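Local coordinates for putative DNA protection protein (Streptomyces coelicolor, PDB 4CYB), which binds iron and, as a Dps-family member of the ferritin superfamily, probably oxidises it, assembling into a shell of twelve subunits, at residues D144-V147 with S148-R152. Sequence-based numbering, arbitrary orientation.
Sequences DLLV and SEVLR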
loop_
_atom_site.group_PDB
_atom_site.type_symbol
_atom_site.label_atom_id
_atom_site.label_comp_id
_atom_site.label_asym_id
_atom_site.label_seq_id
_atom_site.Cartn_x
_atom_site.Cartn_y
_atom_site.Cartn_z
ATOM N N ASP J 144 -1.494 23.915 -22.928
ATOM C CA ASP J 144 -1.238 22.504 -22.610
ATOM C C ASP J 144 -2.256 21.980 -21.601
ATOM O O ASP J 144 -2.770 20.867 -21.787
ATOM C CB ASP J 144 0.186 22.314 -22.083
ATOM C CG ASP J 144 0.474 20.843 -21.735
ATOM O OD1 ASP J 144 0.619 20.026 -22.676
ATOM O OD2 ASP J 144 0.483 20.505 -20.531
ATOM N N LEU J 145 -2.540 22.772 -20.557
ATOM C CA LEU J 145 -3.578 22.428 -19.559
ATOM C C LEU J 145 -4.938 22.259 -20.256
ATOM O O LEU J 145 -5.635 21.288 -20.051
ATOM C CB LEU J 145 -3.637 23.471 -18.455
ATOM C CG LEU J 145 -4.874 23.490 -17.535
ATOM C CD1 LEU J 145 -4.995 22.140 -16.889
ATOM C CD2 LEU J 145 -4.643 24.605 -16.520
ATOM N N LEU J 146 -5.298 23.181 -21.138
ATOM C CA LEU J 146 -6.606 23.070 -21.760
ATOM C C LEU J 146 -6.753 21.879 -22.692
ATOM O O LEU J 146 -7.811 21.291 -22.741
ATOM C CB LEU J 146 -6.879 24.355 -22.573
ATOM C CG LEU J 146 -7.191 25.582 -21.703
ATOM C CD1 LEU J 146 -7.095 26.826 -22.588
ATOM C CD2 LEU J 146 -8.598 25.478 -21.081
ATOM N N VAL J 147 -5.701 21.550 -23.414
ATOM C CA VAL J 147 -5.749 20.436 -24.334
ATOM C C VAL J 147 -5.550 19.106 -23.605
ATOM O O VAL J 147 -6.352 18.197 -23.796
ATOM C CB VAL J 147 -4.748 20.572 -25.499
ATOM C CG1 VAL J 147 -4.732 19.312 -26.366
ATOM C CG2 VAL J 147 -5.098 21.830 -26.338
ATOM N N SER J 148 -4.485 18.977 -22.812
ATOM C CA SER J 148 -4.108 17.623 -22.380
ATOM C C SER J 148 -5.006 17.183 -21.246
ATOM O O SER J 148 -5.229 15.973 -21.036
ATOM C CB SER J 148 -2.630 17.546 -21.924
ATOM O OG SER J 148 -2.528 18.334 -20.760
ATOM N N GLU J 149 -5.528 18.142 -20.512
ATOM C CA GLU J 149 -6.410 17.815 -19.385
ATOM C C GLU J 149 -7.896 18.073 -19.620
ATOM O O GLU J 149 -8.682 17.122 -19.576
ATOM C CB GLU J 149 -5.907 18.519 -18.125
ATOM C CG GLU J 149 -4.456 18.086 -17.914
ATOM C CD GLU J 149 -3.837 18.561 -16.637
ATOM O OE1 GLU J 149 -4.505 18.469 -15.585
ATOM O OE2 GLU J 149 -2.673 19.015 -16.693
ATOM N N VAL J 150 -8.280 19.347 -19.830
ATOM C CA VAL J 150 -9.687 19.699 -19.937
ATOM C C VAL J 150 -10.304 19.011 -21.131
ATOM O O VAL J 150 -11.297 18.305 -21.014
ATOM C CB VAL J 150 -9.939 21.217 -19.960
ATOM C CG1 VAL J 150 -11.456 21.465 -19.978
ATOM C CG2 VAL J 150 -9.332 21.867 -18.709
ATOM N N LEU J 151 -9.714 19.236 -22.301
ATOM C CA LEU J 151 -10.271 18.679 -23.531
ATOM C C LEU J 151 -10.290 17.173 -23.531
ATOM O O LEU J 151 -11.345 16.563 -23.728
ATOM C CB LEU J 151 -9.485 19.202 -24.740
ATOM C CG LEU J 151 -10.148 18.959 -26.093
ATOM C CD1 LEU J 151 -11.203 20.041 -26.356
ATOM C CD2 LEU J 151 -9.080 19.055 -27.176
ATOM N N ARG J 152 -9.138 16.559 -23.304
ATOM C CA ARG J 152 -9.099 15.130 -23.357
ATOM C C ARG J 152 -10.002 14.443 -22.325
ATOM O O ARG J 152 -10.629 13.403 -22.617
ATOM C CB ARG J 152 -7.676 14.639 -23.245
ATOM C CG ARG J 152 -6.963 14.864 -24.615
ATOM C CD ARG J 152 -5.587 14.250 -24.623
ATOM N NE ARG J 152 -5.616 12.791 -24.429
ATOM C CZ ARG J 152 -4.526 12.085 -24.104
ATOM N NH1 ARG J 152 -3.362 12.697 -23.965
ATOM N NH2 ARG J 152 -4.600 10.753 -23.921
#
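Leu145 lays its CD1 methyl against the carboxylate end of Glu149, one turn further along helix 140-164, with CD1 3.8 Å from CD of Glu149. The two side chains run obliquely across each other; CG of Leu145 stands anti to its backbone N (chi1 164°), which brings a branch pointing first away from the following turn back over it. Ser148, with chi1 66° setting OG between its backbone N and carbonyl carbon, reaches back along the helix and donates to Asp144 O at 2.7 Å. That carbonyl is gripped twice, since Ser148 N also reaches Asp144 O at 2.8 Å; the hydroxyl comes from above the carbonyl plane, the amide less tilted. Alanine in place of Ser148 would probably leave Asp144 O with the amide as its single donor within this turn. From here the helix widens. Leu145 O takes both Glu149 N and Val150 N, the former at 3.2 Å from above the plane, the latter at 3.3 Å with a straighter bond. Leu146 O then receives Leu151 N at 2.8 Å, and Val147 O receives Arg152 N, bonds from five residues ahead. Leu146 CD2 lies 4.4 Å from Val150 CG2, a loose apolar contact on the face turned to helix 18-48, whereas Leu151 packs on helix 109-136. The carboxylates of Asp144 and Glu149, which would probably repel each other, are both salt-bridged to Arg152 of one neighbouring subunit, and Arg152 of this chain pairs in turn with Asp144 and Glu149 of another neighbouring subunit. This is a π-bulge, an i+5 widening of an α-helix, in the last long helix of a ferritin-like four-helix bundle, its Asp144, Glu149 and Arg152 built into salt-bridged interfaces with two neighbouring Dps subunits.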